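Local coordinates for aldehyde dehydrogenase family protein (Pseudomonas syringae pv. tomato, PDB 6X9L), which oxidises long-chain aliphatic aldehydes such as octanal, passing the electrons to NAD+ as a member of the aldehyde dehydrogenase family, at the interface of chains A and B. Coordinates in Å, arbitrary orientation; residue numbers count along the deposited sequence, not the author numbering. Chains: chain A/B, Aldehyde dehydrogenase family protein.

Contact 1: the interface of chains A and B. Residues chain A 435-436, 438-440, 459; chain B 147-148, 479-480.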
loop_
_atom_site.group_PDB
_atom_site.type_symbol
_atom_site.label_atom_id
_atom_site.label_comp_id
_atom_site.label_asym_id
_atom_site.label_seq_id
_atom_site.Cartn_x
_atom_site.Cartn_y
_atom_site.Cartn_z
ATOM N N ALA A 435 19.741 16.357 4.770
ATOM C CA ALA A 435 18.506 15.990 4.085
ATOM C C ALA A 435 18.273 14.490 4.150
ATOM O O ALA A 435 17.153 14.038 4.409
ATOM C CB ALA A 435 18.537 16.472 2.634
ATOM N N SER A 436 19.322 13.697 3.943
ATOM C CA SER A 436 19.155 12.252 4.002
ATOM C C SER A 436 18.838 11.760 5.407
ATOM O O SER A 436 18.546 10.572 5.574
ATOM C CB SER A 436 20.419 11.574 3.490
ATOM O OG SER A 436 21.505 12.001 4.278
ATOM N N ILE A 438 16.509 13.548 7.401
ATOM C CA ILE A 438 15.103 13.878 7.639
ATOM C C ILE A 438 14.219 12.751 7.097
ATOM O O ILE A 438 14.284 12.400 5.910
ATOM C CB ILE A 438 14.725 15.226 6.997
ATOM C CG1 ILE A 438 15.836 16.272 7.160
ATOM C CG2 ILE A 438 13.412 15.745 7.583
ATOM C CD1 ILE A 438 15.884 16.935 8.509
ATOM N N ARG A 439 13.375 12.195 7.969
ATOM C CA ARG A 439 12.433 11.143 7.596
ATOM C C ARG A 439 11.168 11.776 7.019
ATOM O O ARG A 439 10.164 12.009 7.701
ATOM C CB ARG A 439 12.173 10.254 8.798
ATOM C CG ARG A 439 13.446 9.469 9.057
ATOM C CD ARG A 439 13.279 8.330 9.970
ATOM N NE ARG A 439 12.717 7.116 9.375
ATOM C CZ ARG A 439 13.223 6.465 8.341
ATOM N NH1 ARG A 439 14.261 6.945 7.697
ATOM N NH2 ARG A 439 12.649 5.345 7.937
ATOM N N ALA A 440 11.246 12.068 5.721
ATOM C CA ALA A 440 10.231 12.816 5.002
ATOM C C ALA A 440 10.332 12.466 3.523
ATOM O O ALA A 440 11.419 12.201 3.008
ATOM C CB ALA A 440 10.392 14.324 5.218
ATOM N N TYR A 459 6.324 9.818 4.684
ATOM C CA TYR A 459 6.732 8.835 5.687
ATOM C C TYR A 459 5.751 8.846 6.861
ATOM O O TYR A 459 4.971 9.789 7.056
ATOM C CB TYR A 459 8.109 9.142 6.278
ATOM C CG TYR A 459 9.360 8.907 5.450
ATOM C CD1 TYR A 459 9.460 9.330 4.122
ATOM C CD2 TYR A 459 10.472 8.310 6.025
ATOM C CE1 TYR A 459 10.623 9.118 3.391
ATOM C CE2 TYR A 459 11.633 8.098 5.304
ATOM C CZ TYR A 459 11.713 8.505 3.990
ATOM O OH TYR A 459 12.896 8.295 3.286
ATOM N N GLU B 147 15.188 4.275 1.453
ATOM C CA GLU B 147 15.581 4.083 2.840
ATOM C C GLU B 147 14.683 3.049 3.496
ATOM O O GLU B 147 13.520 2.896 3.109
ATOM C CB GLU B 147 15.491 5.388 3.638
ATOM C CG GLU B 147 16.287 6.518 3.069
ATOM C CD GLU B 147 16.054 7.829 3.802
ATOM O OE1 GLU B 147 16.745 8.821 3.447
ATOM O OE2 GLU B 147 15.192 7.866 4.719
ATOM N N PRO B 148 15.197 2.325 4.492
ATOM C CA PRO B 148 14.345 1.400 5.242
ATOM C C PRO B 148 13.213 2.153 5.910
ATOM O O PRO B 148 13.394 3.264 6.398
ATOM C CB PRO B 148 15.303 0.787 6.272
ATOM C CG PRO B 148 16.421 1.732 6.345
ATOM C CD PRO B 148 16.574 2.284 4.970
ATOM N N THR B 479 10.512 6.095 0.104
ATOM C CA THR B 479 10.980 6.779 -1.091
ATOM C C THR B 479 11.126 8.262 -0.774
ATOM O O THR B 479 10.182 8.899 -0.276
ATOM C CB THR B 479 10.009 6.532 -2.256
ATOM O OG1 THR B 479 10.161 5.176 -2.687
ATOM C CG2 THR B 479 10.266 7.477 -3.430
ATOM N N LYS B 480 12.316 8.800 -1.024
ATOM C CA LYS B 480 12.614 10.178 -0.689
ATOM C C LYS B 480 13.096 10.918 -1.924
ATOM O O LYS B 480 13.902 10.391 -2.696
ATOM C CB LYS B 480 13.657 10.260 0.419
ATOM C CG LYS B 480 14.105 11.670 0.718
ATOM C CD LYS B 480 15.188 11.674 1.770
ATOM C CE LYS B 480 14.593 11.557 3.164
ATOM N NZ LYS B 480 15.648 11.365 4.181
#

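Contact 2: the interface of chains A and B. Residues chain A 67, 147-150, 480; chain B 436, 438-439, 459.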
loop_
_atom_site.group_PDB
_atom_site.type_symbol
_atom_site.label_atom_id
_atom_site.label_comp_id
_atom_site.label_asym_id
_atom_site.label_seq_id
_atom_site.Cartn_x
_atom_site.Cartn_y
_atom_site.Cartn_z
ATOM N N PHE A 67 -14.514 0.141 -18.350
ATOM C CA PHE A 67 -13.122 -0.193 -18.046
ATOM C C PHE A 67 -12.490 -1.062 -19.129
ATOM O O PHE A 67 -11.332 -0.849 -19.501
ATOM C CB PHE A 67 -13.038 -0.884 -16.688
ATOM C CG PHE A 67 -11.692 -1.486 -16.397
ATOM C CD1 PHE A 67 -10.591 -0.683 -16.181
ATOM C CD2 PHE A 67 -11.533 -2.860 -16.323
ATOM C CE1 PHE A 67 -9.344 -1.237 -15.906
ATOM C CE2 PHE A 67 -10.295 -3.416 -16.051
ATOM C CZ PHE A 67 -9.194 -2.599 -15.844
ATOM N N GLU A 147 -0.568 -3.754 -15.383
ATOM C CA GLU A 147 -1.941 -3.597 -15.836
ATOM C C GLU A 147 -2.677 -2.621 -14.936
ATOM O O GLU A 147 -2.352 -2.498 -13.750
ATOM C CB GLU A 147 -2.693 -4.932 -15.832
ATOM C CG GLU A 147 -2.045 -6.010 -16.639
ATOM C CD GLU A 147 -2.739 -7.354 -16.489
ATOM O OE1 GLU A 147 -2.315 -8.307 -17.197
ATOM O OE2 GLU A 147 -3.694 -7.456 -15.675
ATOM N N PRO A 148 -3.674 -1.915 -15.472
ATOM C CA PRO A 148 -4.498 -1.048 -14.624
ATOM C C PRO A 148 -5.190 -1.867 -13.555
ATOM O O PRO A 148 -5.627 -2.987 -13.798
ATOM C CB PRO A 148 -5.503 -0.438 -15.610
ATOM C CG PRO A 148 -5.487 -1.342 -16.763
ATOM C CD PRO A 148 -4.087 -1.839 -16.868
ATOM N N ILE A 149 -5.288 -1.299 -12.359
ATOM C CA ILE A 149 -5.901 -2.058 -11.277
ATOM C C ILE A 149 -7.424 -2.074 -11.391
ATOM O O ILE A 149 -8.069 -2.980 -10.847
ATOM C CB ILE A 149 -5.423 -1.511 -9.920
ATOM C CG1 ILE A 149 -5.902 -2.401 -8.775
ATOM C CG2 ILE A 149 -5.859 -0.048 -9.735
ATOM C CD1 ILE A 149 -5.146 -2.159 -7.492
ATOM N N GLY A 150 -8.020 -1.111 -12.098
ATOM C CA GLY A 150 -9.436 -1.157 -12.391
ATOM C C GLY A 150 -10.221 0.113 -12.127
ATOM O O GLY A 150 -9.867 1.196 -12.609
ATOM N N LYS A 480 1.937 -8.292 -12.557
ATOM C CA LYS A 480 1.668 -9.669 -12.919
ATOM C C LYS A 480 2.951 -10.346 -13.367
ATOM O O LYS A 480 3.741 -9.762 -14.115
ATOM C CB LYS A 480 0.614 -9.751 -14.018
ATOM C CG LYS A 480 0.391 -11.153 -14.530
ATOM C CD LYS A 480 -0.608 -11.154 -15.662
ATOM C CE LYS A 480 -2.033 -11.109 -15.133
ATOM N NZ LYS A 480 -3.005 -10.914 -16.228
ATOM N N SER B 436 -2.505 -13.097 -19.967
ATOM C CA SER B 436 -2.626 -11.663 -19.752
ATOM C C SER B 436 -4.062 -11.233 -19.486
ATOM O O SER B 436 -4.287 -10.064 -19.161
ATOM C CB SER B 436 -2.080 -10.921 -20.964
ATOM O OG SER B 436 -2.799 -11.334 -22.102
ATOM N N ILE B 438 -6.096 -13.177 -17.323
ATOM C CA ILE B 438 -6.389 -13.567 -15.943
ATOM C C ILE B 438 -5.931 -12.456 -14.994
ATOM O O ILE B 438 -4.756 -12.060 -14.988
ATOM C CB ILE B 438 -5.715 -14.905 -15.582
ATOM C CG1 ILE B 438 -5.786 -15.914 -16.736
ATOM C CG2 ILE B 438 -6.343 -15.493 -14.319
ATOM C CD1 ILE B 438 -7.105 -16.622 -16.873
ATOM N N ARG B 439 -6.862 -11.963 -14.175
ATOM C CA ARG B 439 -6.575 -10.934 -13.179
ATOM C C ARG B 439 -6.035 -11.593 -11.910
ATOM O O ARG B 439 -6.755 -11.887 -10.950
ATOM C CB ARG B 439 -7.820 -10.099 -12.946
ATOM C CG ARG B 439 -8.047 -9.277 -14.202
ATOM C CD ARG B 439 -9.009 -8.178 -14.039
ATOM N NE ARG B 439 -8.488 -6.965 -13.405
ATOM C CZ ARG B 439 -7.455 -6.259 -13.837
ATOM N NH1 ARG B 439 -6.745 -6.677 -14.858
ATOM N NH2 ARG B 439 -7.121 -5.148 -13.204
ATOM N N TYR B 459 -4.008 -9.735 -6.890
ATOM C CA TYR B 459 -5.026 -8.774 -7.312
ATOM C C TYR B 459 -6.244 -8.864 -6.391
ATOM O O TYR B 459 -6.441 -9.842 -5.655
ATOM C CB TYR B 459 -5.540 -9.051 -8.727
ATOM C CG TYR B 459 -4.663 -8.739 -9.926
ATOM C CD1 TYR B 459 -3.316 -9.111 -9.976
ATOM C CD2 TYR B 459 -5.206 -8.122 -11.043
ATOM C CE1 TYR B 459 -2.539 -8.830 -11.093
ATOM C CE2 TYR B 459 -4.439 -7.842 -12.159
ATOM C CZ TYR B 459 -3.108 -8.198 -12.189
ATOM O OH TYR B 459 -2.357 -7.919 -13.328
#

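Contact 3: the interface of chains A and B. Residues chain A 441, 458-460, 466; chain B 478-480.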
loop_
_atom_site.group_PDB
_atom_site.type_symbol
_atom_site.label_atom_id
_atom_site.label_comp_id
_atom_site.label_asym_id
_atom_site.label_seq_id
_atom_site.Cartn_x
_atom_site.Cartn_y
_atom_site.Cartn_z
ATOM N N GLY A 441 9.185 12.466 2.844
ATOM C CA GLY A 441 9.168 12.015 1.466
ATOM C C GLY A 441 9.885 12.957 0.525
ATOM O O GLY A 441 10.425 12.527 -0.502
ATOM N N GLY A 458 4.161 10.847 1.994
ATOM C CA GLY A 458 4.588 10.894 3.380
ATOM C C GLY A 458 5.288 9.634 3.861
ATOM O O GLY A 458 4.906 8.529 3.499
ATOM N N TYR A 459 6.324 9.818 4.684
ATOM C CA TYR A 459 6.732 8.835 5.687
ATOM C C TYR A 459 5.751 8.846 6.861
ATOM O O TYR A 459 4.971 9.789 7.056
ATOM C CB TYR A 459 8.109 9.142 6.278
ATOM C CG TYR A 459 9.360 8.907 5.450
ATOM C CD1 TYR A 459 9.460 9.330 4.122
ATOM C CD2 TYR A 459 10.472 8.310 6.025
ATOM C CE1 TYR A 459 10.623 9.118 3.391
ATOM C CE2 TYR A 459 11.633 8.098 5.304
ATOM C CZ TYR A 459 11.713 8.505 3.990
ATOM O OH TYR A 459 12.896 8.295 3.286
ATOM N N LYS A 460 5.845 7.805 7.690
ATOM C CA LYS A 460 5.116 7.779 8.951
ATOM C C LYS A 460 3.642 8.119 8.717
ATOM O O LYS A 460 2.988 7.501 7.866
ATOM C CB LYS A 460 5.796 8.721 9.949
ATOM C CG LYS A 460 7.164 8.210 10.389
ATOM C CD LYS A 460 8.206 9.301 10.621
ATOM C CE LYS A 460 7.903 10.117 11.865
ATOM N NZ LYS A 460 9.127 10.825 12.389
ATOM N N ARG A 466 2.820 7.180 -3.241
ATOM C CA ARG A 466 3.440 8.352 -3.856
ATOM C C ARG A 466 2.613 8.843 -5.044
ATOM O O ARG A 466 2.016 8.053 -5.790
ATOM C CB ARG A 466 4.863 8.055 -4.351
ATOM C CG ARG A 466 5.881 7.922 -3.248
ATOM C CD ARG A 466 5.904 9.139 -2.353
ATOM N NE ARG A 466 6.888 9.008 -1.285
ATOM C CZ ARG A 466 6.640 8.429 -0.111
ATOM N NH1 ARG A 466 5.429 7.927 0.139
ATOM N NH2 ARG A 466 7.598 8.355 0.812
ATOM N N GLU B 478 11.083 3.127 2.127
ATOM C CA GLU B 478 10.444 4.391 1.800
ATOM C C GLU B 478 11.076 4.984 0.551
ATOM O O GLU B 478 12.064 4.477 0.014
ATOM C CB GLU B 478 10.555 5.387 2.944
ATOM C CG GLU B 478 9.548 5.185 4.033
ATOM C CD GLU B 478 8.122 5.531 3.609
ATOM O OE1 GLU B 478 7.256 5.605 4.511
ATOM O OE2 GLU B 478 7.871 5.727 2.385
ATOM N N THR B 479 10.512 6.095 0.104
ATOM C CA THR B 479 10.980 6.779 -1.091
ATOM C C THR B 479 11.126 8.262 -0.774
ATOM O O THR B 479 10.182 8.899 -0.276
ATOM C CB THR B 479 10.009 6.532 -2.256
ATOM O OG1 THR B 479 10.161 5.176 -2.687
ATOM C CG2 THR B 479 10.266 7.477 -3.430
ATOM N N LYS B 480 12.316 8.800 -1.024
ATOM C CA LYS B 480 12.614 10.178 -0.689
ATOM C C LYS B 480 13.096 10.918 -1.924
ATOM O O LYS B 480 13.902 10.391 -2.696
ATOM C CB LYS B 480 13.657 10.260 0.419
ATOM C CG LYS B 480 14.105 11.670 0.718
ATOM C CD LYS B 480 15.188 11.674 1.770
ATOM C CE LYS B 480 14.593 11.557 3.164
ATOM N NZ LYS B 480 15.648 11.365 4.181
HETATM O O HOH W 1 9.068 10.653 -2.287
HETATM O O HOH W 2 4.833 6.098 4.340
#

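Contact 1: the interface of chains A and B
B:Glu147 reaches across to chain A with its carboxylate. OE2 takes the phenol hydroxyl of A:Tyr459, OH to OE2 2.7 Å, coming from above the carboxylate plane, with ring and carboxylate turned 78° to each other. The same OE2 forms a salt bridge with NH1 of A:Arg439 at 3.3 Å; here the guanidinium lies nearly parallel to the carboxylate. The other arm of that guanidinium, NH2, donates in its own plane to the carbonyl O of B:Pro148 at 2.7 Å, so A:Arg439 spans two neighbouring residues of strand 143-148.

B:Lys480 approaches from the adjoining strand 477-483. Its chain is bent at chi3 (-81°), which turns the ammonium toward chain A. NZ meets the carbonyl O of A:Ala435 on a lone pair at 3.1 Å; the modelled approach to A:Ile438 O is too short to weigh.

NZ of B:Lys480 also bonds OE1 of B:Glu147 on its syn side at 2.9 Å, which probably steadies the carboxylate from within its own chain. On chain A, CE2 of A:Tyr459 sits 3.6 Å above the guanidinium plane of A:Arg439, offset toward its rim, and the backbone N of A:Ala440 lies over the tyrosine ring. The positive groups flanking B:Glu147 would favour its ionised form. The patch ties two strands of one subunit to the end of helix 428-435, the loop after it and the loop carrying A:Tyr459 in the other, probably helping to hold the dimer together.

Contact 2: the interface of chains A and B
B:Arg439 bends at chi3 (80°) to bring its guanidinium to A:Pro148, while A:Glu147 runs extended beyond CG (chi2 174°) toward B:Tyr459. This is the chain-exchanged twin, within the two-fold aldehyde dehydrogenase dimer, of the Glu-Arg-Tyr-Lys cluster, with chain A supplying strands 143-148 and 477-483.

Both faces of the B:Arg439 guanidinium are covered. CZ at the tip of the A:Phe67 ring, carried by helix 53-71, stands 4.2 Å above its plane, and CE2 of B:Tyr459 meets the opposite face, so the flat group lies between a ring tip and a ring edge, both offset toward its rim. At the edge, B:Arg439 NH2 donates to A:Pro148 O at 2.7 Å (148° at the hydrogen) and makes a weak second bond to A:Ile149 O at 3.3 Å.

NH1 of B:Arg439 turns to a salt bridge with A:Glu147 OE2 at 3.3 Å. That oxygen also accepts the B:Tyr459 hydroxyl, OH to OE2 2.7 Å, from above the carboxylate plane. Within chain A, A:Lys480 NZ bonds OE1 of A:Glu147 on the syn side at 2.9 Å; NZ also points to the carbonyl O of B:Ile438, at a modelled distance too short to rely on. A:Lys480 NZ and B:Arg439 NH1 stay 5.8 Å apart, and the carboxylate bridging them probably offsets their like charges.

Contact 3: the interface of chains A and B
A loop-to-strand interface joins the two copies here, pairing A:Arg466 and the loop around A:Tyr459 with strand 477-483 of chain B; it probably helps to fix that strand against the neighbouring subunit in the dimer. B:Glu478 lies along one face of the A:Tyr459 ring. Its CG stands over the ring centre, 3.7 Å from the centroid in a CH-pi contact, and the carboxylate is stacked only 14° from the ring plane. A bend at chi2 (-70°) folds the glutamate back over the aromatic face.

OE2 of B:Glu478 faces A:Arg466, whose NH2 forms a salt bridge with it at 3.1 Å; the geometry as a hydrogen bond is weak. The firmer hold is on the backbone: NH2 of A:Arg466 donates to B:Thr479 O at 2.9 Å, on a carbonyl lone pair and with the oxygen at the edge of the guanidinium. The backbone N of A:Gly458 lies above one face of this guanidinium, toward its rim.

Two waters complete the seam. Water 2 links the carboxylate OE1 of B:Glu478 to the carbonyl of A:Gly458. Water 1 sits at the guanidinium edge, joining A:Arg466 NE to the carbonyls of A:Gly441 and B:Thr479, its oxygen 2.9 Å from B:Thr479 O.

Contact 1 and contact 3 are neighbours, their C-alpha centres about 6 Å apart, and share A:Tyr459, B:Thr479 and B:Lys480. The tyrosine joins them: its hydroxyl serves contact 1 and its ring face contact 3, while strand 477-483 of chain B runs through both. Contact 2 lies about 31 Å from contact 1 and about 26 Å from contact 3, and repeats the arrangement of contact 1 with the chains exchanged. Each subunit lends its strands at one place and its loops at the other, so these patches probably help to fasten the dimer on both sides of its two-fold axis; contact 3 has a twin too.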